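Local atomic coordinates of RNase III inhibitor (Mycobacterium tuberculosis, PDB entry 5M3I), a protein that consists of a macro domain, an alpha/beta fold in which a mixed beta sheet packs between helices. Residues 27-32 with 40-45; 87-92 with 100-105. All coordinates share one frame; numbering follows the deposited sequence.

Contact 1. Residues 27-32 with 40-45; sequences LVNTVN and GIALQF
Asn-29 lies flat over one face of the Phe-45 ring. Its CB is 3.6 Å from the ring centroid, only 11° off the ring normal, which makes a CH-pi contact. The amide continues past the ring toward the helix, and its plane stacks 21° from the ring plane. CG anti to the backbone N (chi1 -176°) carries the amide along this path. Its OD1 ends 3.2 Å from Phe-45 CD2 and 3.3 Å from Ala-42 CA. At the ring's edge, near its plane, Leu-27 CB is 3.8 Å from Phe-45 CE1. Further along, Ala-42 CB rests 3.5 Å from Thr-30 O. Ile-41 CG2 meets Thr-30 OG1 at 3.6 Å, the two side chains crossing at about a right angle.

Second-shell residues surround these groups. Asn-29 ND2 is hydrogen-bonded to Asn-86 OD1 on the adjacent strand 83-88, a bond consistent with the turn of the amide. Phe-45 also touches Ile-84 of that strand and Met-52 of helix 50-61. The contact therefore joins strand 26-31 of the macro-domain sheet to helix 40-48.

The two amide ends fare differently. ND2 is satisfied, but the buried OD1 has no hydrogen-bonding partner in the model and is met here by carbon atoms. The interface itself is held by stacking and van der Waals contact.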
# COMPACT_ATOMS: atom_id res chain seq x y z
N LEU A 27 5.47 -2.03 -4.43
CA LEU A 27 5.35 -0.94 -3.48
C LEU A 27 3.90 -0.81 -3.10
O LEU A 27 3.05 -0.88 -3.98
CB LEU A 27 5.81 0.36 -4.11
CG LEU A 27 7.19 0.40 -4.73
CD1 LEU A 27 7.41 1.76 -5.37
CD2 LEU A 27 8.25 0.15 -3.68
N VAL A 28 3.62 -0.60 -1.82
CA VAL A 28 2.28 -0.27 -1.36
C VAL A 28 2.06 1.25 -1.18
O VAL A 28 2.88 1.97 -0.61
CB VAL A 28 1.96 -0.97 -0.06
CG1 VAL A 28 0.55 -0.60 0.41
CG2 VAL A 28 2.11 -2.47 -0.20
N ASN A 29 0.96 1.73 -1.74
CA ASN A 29 0.52 3.09 -1.64
C ASN A 29 -0.78 3.10 -0.79
O ASN A 29 -1.47 2.09 -0.73
CB ASN A 29 0.25 3.61 -3.05
CG ASN A 29 -0.14 5.08 -3.10
OD1 ASN A 29 0.12 5.84 -2.18
ND2 ASN A 29 -0.80 5.46 -4.18
N THR A 30 -1.04 4.19 -0.07
CA THR A 30 -2.24 4.33 0.75
C THR A 30 -3.15 5.30 0.04
O THR A 30 -2.72 6.42 -0.30
CB THR A 30 -1.95 4.89 2.16
OG1 THR A 30 -1.08 6.02 2.10
CG2 THR A 30 -1.25 3.83 2.98
N VAL A 31 -4.39 4.88 -0.20
CA VAL A 31 -5.32 5.67 -0.98
C VAL A 31 -6.70 5.76 -0.34
O VAL A 31 -7.04 5.00 0.57
CB VAL A 31 -5.53 5.10 -2.41
CG1 VAL A 31 -4.22 5.08 -3.15
CG2 VAL A 31 -6.14 3.71 -2.39
N ASN A 32 -7.44 6.76 -0.84
CA ASN A 32 -8.85 6.89 -0.61
C ASN A 32 -9.61 6.30 -1.82
O ASN A 32 -8.99 5.99 -2.84
CB ASN A 32 -9.23 8.37 -0.40
CG ASN A 32 -8.89 9.26 -1.57
OD1 ASN A 32 -9.46 9.15 -2.67
ND2 ASN A 32 -7.91 10.17 -1.35
N GLY A 40 0.82 13.72 0.77
CA GLY A 40 1.52 12.63 1.40
C GLY A 40 2.10 11.69 0.37
O GLY A 40 2.45 12.09 -0.75
N ILE A 41 2.22 10.44 0.75
CA ILE A 41 2.94 9.48 -0.09
C ILE A 41 2.17 9.21 -1.39
O ILE A 41 2.75 9.05 -2.42
CB ILE A 41 3.28 8.20 0.71
CG1 ILE A 41 4.40 7.44 0.01
CG2 ILE A 41 2.05 7.33 0.92
CD1 ILE A 41 5.08 6.42 0.90
N ALA A 42 0.85 9.27 -1.33
CA ALA A 42 0.01 9.13 -2.53
C ALA A 42 0.32 10.19 -3.59
O ALA A 42 0.41 9.87 -4.78
CB ALA A 42 -1.46 9.16 -2.17
N LEU A 43 0.56 11.42 -3.16
CA LEU A 43 0.99 12.46 -4.12
C LEU A 43 2.27 12.03 -4.81
O LEU A 43 2.39 12.19 -6.03
CB LEU A 43 1.17 13.81 -3.45
CG LEU A 43 1.60 14.99 -4.36
CD1 LEU A 43 0.61 15.22 -5.51
CD2 LEU A 43 1.73 16.25 -3.51
N GLN A 44 3.24 11.53 -4.05
CA GLN A 44 4.52 11.11 -4.64
C GLN A 44 4.29 9.97 -5.64
O GLN A 44 4.87 9.96 -6.70
CB GLN A 44 5.52 10.71 -3.55
CG GLN A 44 5.93 11.93 -2.70
CD GLN A 44 6.54 13.07 -3.54
OE1 GLN A 44 7.67 12.98 -3.98
NE2 GLN A 44 5.78 14.14 -3.76
N PHE A 45 3.40 9.03 -5.30
CA PHE A 45 3.05 7.95 -6.25
C PHE A 45 2.40 8.48 -7.53
O PHE A 45 2.70 8.00 -8.63
CB PHE A 45 2.14 6.91 -5.62
CG PHE A 45 2.87 5.83 -4.85
CD1 PHE A 45 3.32 4.67 -5.50
CD2 PHE A 45 3.04 5.91 -3.45
CE1 PHE A 45 3.93 3.65 -4.78
CE2 PHE A 45 3.67 4.88 -2.74
CZ PHE A 45 4.11 3.76 -3.41

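Contact 2. Residues 87-92 with 100-105; sequences FPTKKH and AYIDAG
The Phe-87 ring points its tip at the backbone of Gly-105, with Phe-87 CZ 3.5 Å from Gly-105 CA. This is the start of a beta-alpha-beta crossover in the macro-domain fold: strand 83-88 leads into helix 99-115, which leads on to the parallel strand 120-123. Gly-105 has no side chain, so the ring tip can come close to the helix backbone. Phe-87 CG is anti to its backbone N (chi1 -171°), which carries the ring end to the helix. Ile-102 O sits at the ring edge, in its plane, 3.7 Å from Phe-87 CZ. Val-28 and Leu-126 also pack on this ring.

The next side chains lie alongside each other. Thr-89 and Ile-102 point the same way, with Thr-89 CG2 4.0 Å from Ile-102 CD1. Nearby, Tyr-101 extends back from the helix to the loop after the strand. It presents a ring edge to the Thr-89 carbonyl, whose oxygen lies in the ring plane. The hydrogen bond to that oxygen comes from Ser-97 OG, so its polar need is met by the loop just before the helix.

At the exposed border the extended Lys-91 chain crosses Tyr-101 at about a right angle. It meets the phenol through its aliphatic part: Lys-91 CD is 3.9 Å from Tyr-101 OH.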
# COMPACT_ATOMS: atom_id res chain seq x y z
N PHE A 87 -3.54 0.46 -1.49
CA PHE A 87 -4.25 -0.08 -0.31
C PHE A 87 -5.19 1.00 0.20
O PHE A 87 -4.74 2.06 0.63
CB PHE A 87 -3.17 -0.37 0.74
CG PHE A 87 -3.62 -1.10 1.93
CD1 PHE A 87 -4.65 -0.61 2.71
CD2 PHE A 87 -3.00 -2.26 2.29
CE1 PHE A 87 -5.06 -1.29 3.82
CE2 PHE A 87 -3.44 -2.98 3.37
CZ PHE A 87 -4.44 -2.46 4.17
N PRO A 88 -6.53 0.77 0.13
CA PRO A 88 -7.44 1.83 0.63
C PRO A 88 -7.44 1.92 2.14
O PRO A 88 -7.75 0.96 2.79
CB PRO A 88 -8.82 1.39 0.09
CG PRO A 88 -8.47 0.57 -1.14
CD PRO A 88 -7.29 -0.23 -0.65
N THR A 89 -7.05 3.07 2.66
CA THR A 89 -7.02 3.30 4.08
C THR A 89 -8.19 4.21 4.49
O THR A 89 -8.40 4.42 5.67
CB THR A 89 -5.70 3.97 4.49
OG1 THR A 89 -5.50 5.16 3.71
CG2 THR A 89 -4.57 3.06 4.26
N LYS A 90 -8.89 4.77 3.51
CA LYS A 90 -10.01 5.69 3.74
C LYS A 90 -11.03 5.54 2.62
O LYS A 90 -10.67 5.16 1.46
CB LYS A 90 -9.53 7.14 3.63
CG LYS A 90 -8.62 7.63 4.69
CD LYS A 90 -8.17 9.05 4.36
CE LYS A 90 -7.40 9.70 5.49
NZ LYS A 90 -7.91 11.08 5.73
N LYS A 91 -12.25 5.95 2.95
CA LYS A 91 -13.32 6.09 1.97
C LYS A 91 -13.15 7.44 1.30
O LYS A 91 -12.46 7.53 0.25
CB LYS A 91 -14.67 5.88 2.64
CG LYS A 91 -14.90 4.41 2.97
CD LYS A 91 -16.20 4.12 3.73
CE LYS A 91 -16.35 2.61 3.93
NZ LYS A 91 -17.43 2.24 4.88
N HIS A 92 -13.78 8.47 1.87
CA HIS A 92 -13.54 9.85 1.44
C HIS A 92 -12.31 10.34 2.17
O HIS A 92 -12.02 9.91 3.30
CB HIS A 92 -14.70 10.78 1.72
CG HIS A 92 -14.73 11.97 0.81
ND1 HIS A 92 -13.95 13.08 1.05
CD2 HIS A 92 -15.38 12.22 -0.35
CE1 HIS A 92 -14.13 13.96 0.09
NE2 HIS A 92 -15.00 13.47 -0.77
N ALA A 100 -10.21 -1.19 11.48
CA ALA A 100 -11.01 -2.15 10.71
C ALA A 100 -10.72 -2.11 9.19
O ALA A 100 -10.77 -3.14 8.53
CB ALA A 100 -12.49 -1.94 10.96
N TYR A 101 -10.41 -0.93 8.65
CA TYR A 101 -10.03 -0.80 7.26
C TYR A 101 -8.66 -1.47 6.95
O TYR A 101 -8.44 -1.97 5.85
CB TYR A 101 -9.97 0.67 6.86
CG TYR A 101 -11.24 1.51 7.03
CD1 TYR A 101 -12.50 0.94 7.31
CD2 TYR A 101 -11.16 2.88 6.82
CE1 TYR A 101 -13.65 1.77 7.42
CE2 TYR A 101 -12.28 3.70 6.95
CZ TYR A 101 -13.51 3.15 7.24
OH TYR A 101 -14.54 4.03 7.31
N ILE A 102 -7.77 -1.40 7.93
CA ILE A 102 -6.44 -1.93 7.81
C ILE A 102 -6.56 -3.45 7.91
O ILE A 102 -5.93 -4.18 7.12
CB ILE A 102 -5.47 -1.35 8.88
CG1 ILE A 102 -5.40 0.20 8.84
CG2 ILE A 102 -4.05 -1.89 8.74
CD1 ILE A 102 -5.17 0.83 7.50
N ASP A 103 -7.32 -3.93 8.88
CA ASP A 103 -7.56 -5.40 9.01
C ASP A 103 -8.08 -5.99 7.72
O ASP A 103 -7.59 -6.99 7.26
CB ASP A 103 -8.52 -5.68 10.16
CG ASP A 103 -7.93 -5.33 11.53
OD1 ASP A 103 -6.70 -5.15 11.64
OD2 ASP A 103 -8.70 -5.28 12.52
N ALA A 104 -9.06 -5.33 7.13
CA ALA A 104 -9.72 -5.86 5.94
C ALA A 104 -8.79 -5.80 4.73
O ALA A 104 -8.70 -6.75 3.96
CB ALA A 104 -11.04 -5.13 5.66
N GLY A 105 -8.09 -4.70 4.57
CA GLY A 105 -7.11 -4.59 3.51
C GLY A 105 -5.95 -5.59 3.57
O GLY A 105 -5.51 -6.10 2.53

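Overall arrangement
Contacts 1 and 2 follow one another along the chain, and their centres are about 13 Å apart. They are joined through strands 26-31 and 83-88, which are parallel neighbours in the sheet. Asn-29 O lies 2.7 Å from Phe-87 N, and Val-31 O lies 2.9 Å from Thr-89 N; both are probable hydrogen bonds. Side chains meet too, with Thr-30 CG2 3.6 Å from Thr-89 CG2. The two helices lie on opposite faces of the sheet. Asn-29 turns to helix 40-48, whereas Phe-87 reaches helix 99-115 on the other side. Together the contacts join one helix to each face of the macro domain's sheet.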